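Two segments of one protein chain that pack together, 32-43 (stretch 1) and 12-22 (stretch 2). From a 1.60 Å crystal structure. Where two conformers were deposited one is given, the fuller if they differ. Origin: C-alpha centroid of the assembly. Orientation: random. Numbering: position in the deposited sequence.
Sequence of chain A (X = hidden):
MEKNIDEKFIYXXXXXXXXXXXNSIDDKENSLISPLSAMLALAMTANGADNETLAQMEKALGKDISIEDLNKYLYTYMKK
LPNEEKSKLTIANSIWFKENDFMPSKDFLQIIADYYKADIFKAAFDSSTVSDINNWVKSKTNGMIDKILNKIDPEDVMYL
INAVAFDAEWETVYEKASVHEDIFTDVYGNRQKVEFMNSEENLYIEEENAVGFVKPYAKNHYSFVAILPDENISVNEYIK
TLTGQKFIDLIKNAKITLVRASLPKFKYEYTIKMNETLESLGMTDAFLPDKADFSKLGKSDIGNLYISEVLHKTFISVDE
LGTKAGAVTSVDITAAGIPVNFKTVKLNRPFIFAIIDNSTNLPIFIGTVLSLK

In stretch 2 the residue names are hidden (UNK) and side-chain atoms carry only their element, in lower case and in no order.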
ATOM      1  N   LEU A  32       6.751   3.719  -3.640  1.00 11.73           N
ATOM      2  CA  LEU A  32       5.378   3.905  -3.174  1.00 11.58           C
ATOM      3  C   LEU A  32       4.785   2.568  -2.805  1.00 11.77           C
ATOM      4  O   LEU A  32       4.761   1.650  -3.622  1.00 12.22           O
ATOM      5  CB  LEU A  32       4.508   4.554  -4.247  1.00 12.52           C
ATOM      6  CG  LEU A  32       3.027   4.759  -3.901  1.00 11.08           C
ATOM      7  CD1 LEU A  32       2.827   5.826  -2.819  1.00 12.62           C
ATOM      8  CD2 LEU A  32       2.245   5.117  -5.143  1.00 13.46           C
ATOM      9  N   ILE A  33       4.311   2.454  -1.571  1.00 12.93           N
ATOM     10  CA  ILE A  33       3.601   1.248  -1.167  1.00 13.68           C
ATOM     11  C   ILE A  33       2.289   1.605  -0.487  1.00 13.60           C
ATOM     12  O   ILE A  33       2.138   2.702   0.058  1.00 13.09           O
ATOM     13  CB  ILE A  33       4.449   0.305  -0.265  1.00 15.38           C
ATOM     14  CG1 ILE A  33       4.708   0.921   1.111  1.00 17.94           C
ATOM     15  CG2 ILE A  33       5.757  -0.109  -0.971  1.00 16.42           C
ATOM     16  CD1 ILE A  33       4.956  -0.115   2.191  1.00 22.54           C
ATOM     17  N   SER A  34       1.337   0.681  -0.565  1.00 12.77           N
ATOM     18  CA  SER A  34       0.132   0.740   0.247  1.00 12.36           C
ATOM     19  C   SER A  34       0.175  -0.375   1.273  1.00 13.01           C
ATOM     20  O   SER A  34      -0.050  -1.544   0.933  1.00 13.63           O
ATOM     21  CB  SER A  34      -1.125   0.601  -0.607  1.00 13.44           C
ATOM     22  OG  SER A  34      -2.273   0.512   0.209  1.00 12.17           O
ATOM     23  N   PRO A  35       0.481  -0.027   2.534  1.00 14.03           N
ATOM     24  CA  PRO A  35       0.481  -1.026   3.596  1.00 14.34           C
ATOM     25  C   PRO A  35      -0.888  -1.685   3.744  1.00 14.08           C
ATOM     26  O   PRO A  35      -0.959  -2.885   3.999  1.00 15.61           O
ATOM     27  CB  PRO A  35       0.844  -0.214   4.839  1.00 15.06           C
ATOM     28  CG  PRO A  35       1.564   0.979   4.317  1.00 15.66           C
ATOM     29  CD  PRO A  35       0.878   1.304   3.034  1.00 13.12           C
ATOM     30  N   LEU A  36      -1.956  -0.908   3.564  1.00 15.02           N
ATOM     31  CA  LEU A  36      -3.321  -1.430   3.633  1.00 14.24           C
ATOM     32  C   LEU A  36      -3.533  -2.561   2.628  1.00 13.57           C
ATOM     33  O   LEU A  36      -4.016  -3.627   2.988  1.00 14.58           O
ATOM     34  CB  LEU A  36      -4.355  -0.323   3.399  1.00 14.08           C
ATOM     35  CG  LEU A  36      -5.834  -0.733   3.425  1.00 18.36           C
ATOM     36  CD1 LEU A  36      -6.239  -1.356   4.767  1.00 19.18           C
ATOM     37  CD2 LEU A  36      -6.710   0.466   3.093  1.00 16.83           C
ATOM     38  N   SER A  37      -3.166  -2.314   1.374  1.00 14.21           N
ATOM     39  CA  SER A  37      -3.298  -3.316   0.323  1.00 14.37           C
ATOM     40  C   SER A  37      -2.512  -4.591   0.629  1.00 14.19           C
ATOM     41  O   SER A  37      -3.023  -5.700   0.457  1.00 15.63           O
ATOM     42  CB  SER A  37      -2.862  -2.731  -1.021  1.00 14.30           C
ATOM     43  OG  SER A  37      -2.906  -3.717  -2.037  1.00 12.92           O
ATOM     44  N   ALA A  38      -1.273  -4.426   1.086  1.00 14.24           N
ATOM     45  CA  ALA A  38      -0.420  -5.560   1.431  1.00 15.24           C
ATOM     46  C   ALA A  38      -1.009  -6.364   2.582  1.00 15.62           C
ATOM     47  O   ALA A  38      -1.100  -7.595   2.500  1.00 15.68           O
ATOM     48  CB  ALA A  38       0.982  -5.092   1.762  1.00 16.32           C
ATOM     49  N   MET A  39      -1.408  -5.656   3.639  1.00 14.32           N
ATOM     50  CA  MET A  39      -2.064  -6.253   4.801  0.50 14.70           C
ATOM     51  C   MET A  39      -3.262  -7.115   4.401  1.00 15.13           C
ATOM     52  O   MET A  39      -3.422  -8.246   4.866  1.00 15.60           O
ATOM     53  CB  MET A  39      -2.514  -5.149   5.768  0.50 14.81           C
ATOM     54  CG  MET A  39      -3.378  -5.629   6.929  0.50 15.23           C
ATOM     55  SD  MET A  39      -2.491  -6.702   8.073  0.50 14.66           S
ATOM     56  CE  MET A  39      -1.469  -5.516   8.939  0.50 15.29           C
ATOM     57  N   LEU A  40      -4.114  -6.567   3.540  1.00 13.43           N
ATOM     58  CA  LEU A  40      -5.344  -7.264   3.166  1.00 12.54           C
ATOM     59  C   LEU A  40      -5.110  -8.546   2.369  1.00 13.68           C
ATOM     60  O   LEU A  40      -5.752  -9.563   2.633  1.00 13.33           O
ATOM     61  CB  LEU A  40      -6.307  -6.323   2.444  1.00 11.96           C
ATOM     62  CG  LEU A  40      -6.880  -5.225   3.348  1.00 12.10           C
ATOM     63  CD1 LEU A  40      -7.555  -4.148   2.516  1.00 14.19           C
ATOM     64  CD2 LEU A  40      -7.840  -5.787   4.383  1.00 13.16           C
ATOM     65  N   ALA A  41      -4.188  -8.502   1.410  1.00 12.36           N
ATOM     66  CA  ALA A  41      -3.861  -9.676   0.610  1.00 14.00           C
ATOM     67  C   ALA A  41      -3.255 -10.759   1.494  1.00 15.34           C
ATOM     68  O   ALA A  41      -3.594 -11.936   1.373  1.00 15.81           O
ATOM     69  CB  ALA A  41      -2.900  -9.307  -0.505  1.00 15.15           C
ATOM     70  N   LEU A  42      -2.367 -10.343   2.396  1.00 14.86           N
ATOM     71  CA  LEU A  42      -1.666 -11.275   3.268  1.00 14.33           C
ATOM     72  C   LEU A  42      -2.565 -11.819   4.375  1.00 14.03           C
ATOM     73  O   LEU A  42      -2.417 -12.970   4.783  1.00 15.10           O
ATOM     74  CB  LEU A  42      -0.415 -10.620   3.856  1.00 14.15           C
ATOM     75  CG  LEU A  42       0.715 -10.309   2.865  1.00 16.44           C
ATOM     76  CD1 LEU A  42       1.709  -9.329   3.477  1.00 11.95           C
ATOM     77  CD2 LEU A  42       1.430 -11.578   2.396  1.00 15.35           C
ATOM     78  N   ALA A  43      -3.485 -10.991   4.866  1.00 13.79           N
ATOM     79  CA  ALA A  43      -4.430 -11.446   5.886  1.00 14.05           C
ATOM     80  C   ALA A  43      -5.378 -12.502   5.319  1.00 13.86           C
ATOM     81  O   ALA A  43      -5.664 -13.512   5.983  1.00 14.67           O
ATOM     82  CB  ALA A  43      -5.195 -10.273   6.466  1.00 13.77           C
ATOM     83  N   UNK A  12      -0.012  -1.534  16.363  1.00 14.17           N
ATOM     84  CA  UNK A  12       0.478  -2.755  15.716  1.00 13.30           C
ATOM     85  C   UNK A  12       0.505  -2.626  14.189  1.00 13.10           C
ATOM     86  O   UNK A  12       1.484  -3.007  13.548  1.00 14.19           O
ATOM     87  c   UNK A  12      -0.324  -3.989  16.149  1.00 12.81           C
ATOM     88  n   UNK A  12      -0.314  -5.705  17.858  1.00 15.96           N
ATOM     89  c   UNK A  12       0.037  -4.463  17.550  1.00 15.02           C
ATOM     90  o   UNK A  12       0.634  -3.725  18.342  1.00 12.46           O
ATOM     91  N   UNK A  13      -0.551  -2.053  13.618  1.00 13.55           N
ATOM     92  CA  UNK A  13      -0.635  -1.868  12.166  1.00 13.98           C
ATOM     93  C   UNK A  13       0.365  -0.812  11.700  1.00 13.73           C
ATOM     94  O   UNK A  13       0.973  -0.958  10.637  1.00 14.55           O
ATOM     95  c   UNK A  13      -2.084  -1.556  11.723  1.00 14.63           C
ATOM     96  c   UNK A  13      -2.194  -1.413  10.202  1.00 15.50           C
ATOM     97  o   UNK A  13      -2.934  -2.623  12.157  1.00 18.17           O
ATOM     98  N   UNK A  14       0.562   0.221  12.524  1.00 13.27           N
ATOM     99  CA  UNK A  14       1.563   1.254  12.261  1.00 13.36           C
ATOM    100  C   UNK A  14       2.959   0.644  12.167  1.00 13.92           C
ATOM    101  O   UNK A  14       3.716   0.973  11.249  1.00 14.23           O
ATOM    102  c   UNK A  14       1.515   2.345  13.330  1.00 13.36           C
ATOM    103  N   UNK A  15       3.288  -0.249  13.109  1.00 12.80           N
ATOM    104  CA  UNK A  15       4.572  -0.964  13.092  1.00 12.83           C
ATOM    105  C   UNK A  15       4.765  -1.782  11.813  1.00 13.43           C
ATOM    106  O   UNK A  15       5.819  -1.706  11.179  1.00 12.22           O
ATOM    107  c   UNK A  15       5.350  -1.111  15.514  1.00 18.28           C
ATOM    108  o   UNK A  15       5.561  -1.744  16.570  1.00 20.45           O
ATOM    109  o   UNK A  15       5.635   0.099  15.396  1.00 21.07           O
ATOM    110  c   UNK A  15       4.729  -1.851  14.333  1.00 12.62           C
ATOM    111  N   UNK A  16       3.750  -2.563  11.441  1.00 13.21           N
ATOM    112  CA  UNK A  16       3.784  -3.327  10.190  1.00 13.08           C
ATOM    113  C   UNK A  16       3.997  -2.406   8.993  1.00 12.73           C
ATOM    114  O   UNK A  16       4.828  -2.685   8.123  1.00 12.00           O
ATOM    115  c   UNK A  16       2.728  -6.351   6.919  1.00 13.45           C
ATOM    116  c   UNK A  16       1.368  -4.447   6.375  1.00 13.95           C
ATOM    117  c   UNK A  16       2.306  -4.659   8.599  1.00 12.70           C
ATOM    118  c   UNK A  16       1.958  -5.642   6.002  1.00 12.99           C
ATOM    119  c   UNK A  16       2.897  -5.861   8.216  1.00 14.06           C
ATOM    120  c   UNK A  16       1.540  -3.962   7.664  1.00 15.46           C
ATOM    121  c   UNK A  16       2.489  -4.123   9.997  1.00 13.61           C
ATOM    122  N   UNK A  17       3.232  -1.318   8.962  1.00 13.37           N
ATOM    123  CA  UNK A  17       3.255  -0.364   7.859  1.00 12.92           C
ATOM    124  C   UNK A  17       4.638   0.245   7.657  1.00 12.48           C
ATOM    125  O   UNK A  17       5.144   0.291   6.530  1.00 12.42           O
ATOM    126  o   UNK A  17       0.899   0.195   8.030  1.00 14.23           O
ATOM    127  c   UNK A  17       2.212   0.737   8.085  1.00 12.92           C
ATOM    128  N   UNK A  18       5.250   0.702   8.749  1.00 11.70           N
ATOM    129  CA  UNK A  18       6.564   1.346   8.680  1.00 12.71           C
ATOM    130  C   UNK A  18       7.689   0.341   8.421  1.00 12.70           C
ATOM    131  O   UNK A  18       8.626   0.633   7.678  1.00 12.99           O
ATOM    132  c   UNK A  18       8.263   2.807   9.918  1.00 13.36           C
ATOM    133  c   UNK A  18       5.722   4.282   8.746  1.00 13.30           C
ATOM    134  c   UNK A  18       6.834   2.245   9.924  1.00 11.81           C
ATOM    135  c   UNK A  18       5.801   3.383   9.995  1.00 11.95           C
ATOM    136  N   UNK A  19       7.589  -0.851   9.003  1.00 13.05           N
ATOM    137  CA  UNK A  19       8.575  -1.895   8.714  1.00 13.31           C
ATOM    138  C   UNK A  19       8.503  -2.317   7.246  1.00 13.31           C
ATOM    139  O   UNK A  19       9.532  -2.511   6.595  1.00 13.02           O
ATOM    140  o   UNK A  19      11.166  -2.829  10.722  1.00 21.37           O
ATOM    141  c   UNK A  19      10.204  -2.231  11.244  1.00 20.88           C
ATOM    142  o   UNK A  19      10.332  -1.161  11.883  1.00 25.87           O
ATOM    143  c   UNK A  19       8.810  -2.829  11.094  1.00 18.22           C
ATOM    144  c   UNK A  19       8.421  -3.101   9.642  1.00 14.62           C
ATOM    145  N   UNK A  20       7.283  -2.435   6.723  1.00 13.67           N
ATOM    146  CA  UNK A  20       7.088  -2.713   5.304  1.00 13.02           C
ATOM    147  C   UNK A  20       7.711  -1.609   4.446  1.00 13.53           C
ATOM    148  O   UNK A  20       8.508  -1.892   3.552  1.00 13.80           O
ATOM    149  c   UNK A  20       5.723  -4.899   3.480  1.00 15.49           C
ATOM    150  c   UNK A  20       5.597  -2.871   4.982  1.00 13.98           C
ATOM    151  c   UNK A  20       5.211  -3.466   3.628  1.00 11.34           C
ATOM    152  c   UNK A  20       3.696  -3.415   3.449  1.00 13.02           C
ATOM    153  N   UNK A  21       7.358  -0.355   4.743  1.00 12.13           N
ATOM    154  CA  UNK A  21       7.896   0.805   4.028  1.00 12.70           C
ATOM    155  C   UNK A  21       9.421   0.868   4.047  1.00 12.82           C
ATOM    156  O   UNK A  21      10.053   0.947   2.992  1.00 12.92           O
ATOM    157  c   UNK A  21       8.276   4.806   2.084  1.00  9.04           C
ATOM    158  c   UNK A  21       9.067   5.448   4.259  1.00 13.07           C
ATOM    159  c   UNK A  21       8.939   5.712   2.904  1.00 11.13           C
ATOM    160  c   UNK A  21       8.536   4.278   4.794  1.00 10.32           C
ATOM    161  c   UNK A  21       7.290   2.101   4.579  1.00 12.15           C
ATOM    162  c   UNK A  21       7.876   3.357   3.985  1.00 11.64           C
ATOM    163  c   UNK A  21       7.746   3.632   2.627  1.00  9.93           C
ATOM    164  N   UNK A  22      10.014   0.802   5.239  1.00 13.64           N
ATOM    165  CA  UNK A  22      11.457   1.025   5.381  1.00 15.03           C
ATOM    166  C   UNK A  22      12.318  -0.073   4.743  1.00 15.72           C
ATOM    167  O   UNK A  22      13.534   0.096   4.585  1.00 16.04           O
ATOM    168  c   UNK A  22      11.831   0.342   9.196  1.00 20.46           C
ATOM    169  n   UNK A  22      13.109   1.267  11.121  1.00 21.42           N
ATOM    170  c   UNK A  22      11.834   1.250   6.851  1.00 16.43           C
ATOM    171  c   UNK A  22      13.128   0.980   9.656  1.00 19.16           C
ATOM    172  c   UNK A  22      11.855  -0.006   7.711  1.00 18.41           C
TER

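Position 12 carries two carbons, the second bearing one oxygen and one nitrogen, and lies out of reach of stretch 1: an amide, Asn12. Position 13 has one carbon carrying an oxygen and a carbon. That methyl comes within range of a methionine, and the fork of oxygen and carbon makes it Thr13, its CG2 4.4 Å from Met39 CE. Position 14 has a single carbon, out of reach, so Ala14. Position 15 has two carbons, the second with two oxygens, again out of reach: Asp15.

Position 16 shows one carbon and then a ring of six carbons, directed toward stretch 1 and set among Pro35, Ala38, Met39 and Leu42. An all-carbon ring without a hydroxyl is Phe16. The methyl of Met39 sits over one face, with CE 3.6 Å from Phe16 CD2, a CH-pi contact, while Ala38 CB, Leu42 CD1 and Pro35 O line the edge. Met39 leaves its backbone sideways, yet its p, p turns at chi2 and chi3 bring its end over the ring.

Position 17 has one carbon and one oxygen, beside the proline: Ser17. Its OG lies 3.2 Å from Pro35 CB, without a hydrogen bond across the contact; instead OG donates to Thr13 O at 2.9 Å, so the polar group is satisfied within its own helix. The backbones run close here, the CA atoms of Pro35 and Ser17 being 5.1 Å apart, and the side chain at this position is small.

Position 18 has four carbons forked at the first, one arm two carbons long, and makes no contact: Ile18. Position 19 has three carbons, the third with two oxygens, out of reach: Glu19. Position 20 has four carbons forked at the second, pointing toward Ile33 and Ala38, hence Leu20. Its CD2 rests 3.6 Å from Ala38 CB, and its CG 3.7 Å from Ile33 CD1.

Position 21 has one carbon and then a ring of six carbons; Ile33 CD1 lies 4.0 Å from its CB, and the ring turns its edge to Ile33 CG1. A carbon ring with no hydroxyl is Phe21. Position 22 runs four carbons to a nitrogen and points away: Lys22, whose NZ makes a long salt bridge with Glu19 OE2 at 3.8 Å.

The helices cross at 107°, their axes 10.0 Å apart at closest approach. No hydrogen bond spans the contact. Positions 13, 16, 17, 20 and 21 provide the touching side chains, a helical spacing that gathers them on one side. Small residues, Ser17 and Ala38, lie among larger apolar groups, while Ser34 caps the partner helix by accepting from Ser37 N.

Stretch 2, residues 12-22: NTADFSIELFK
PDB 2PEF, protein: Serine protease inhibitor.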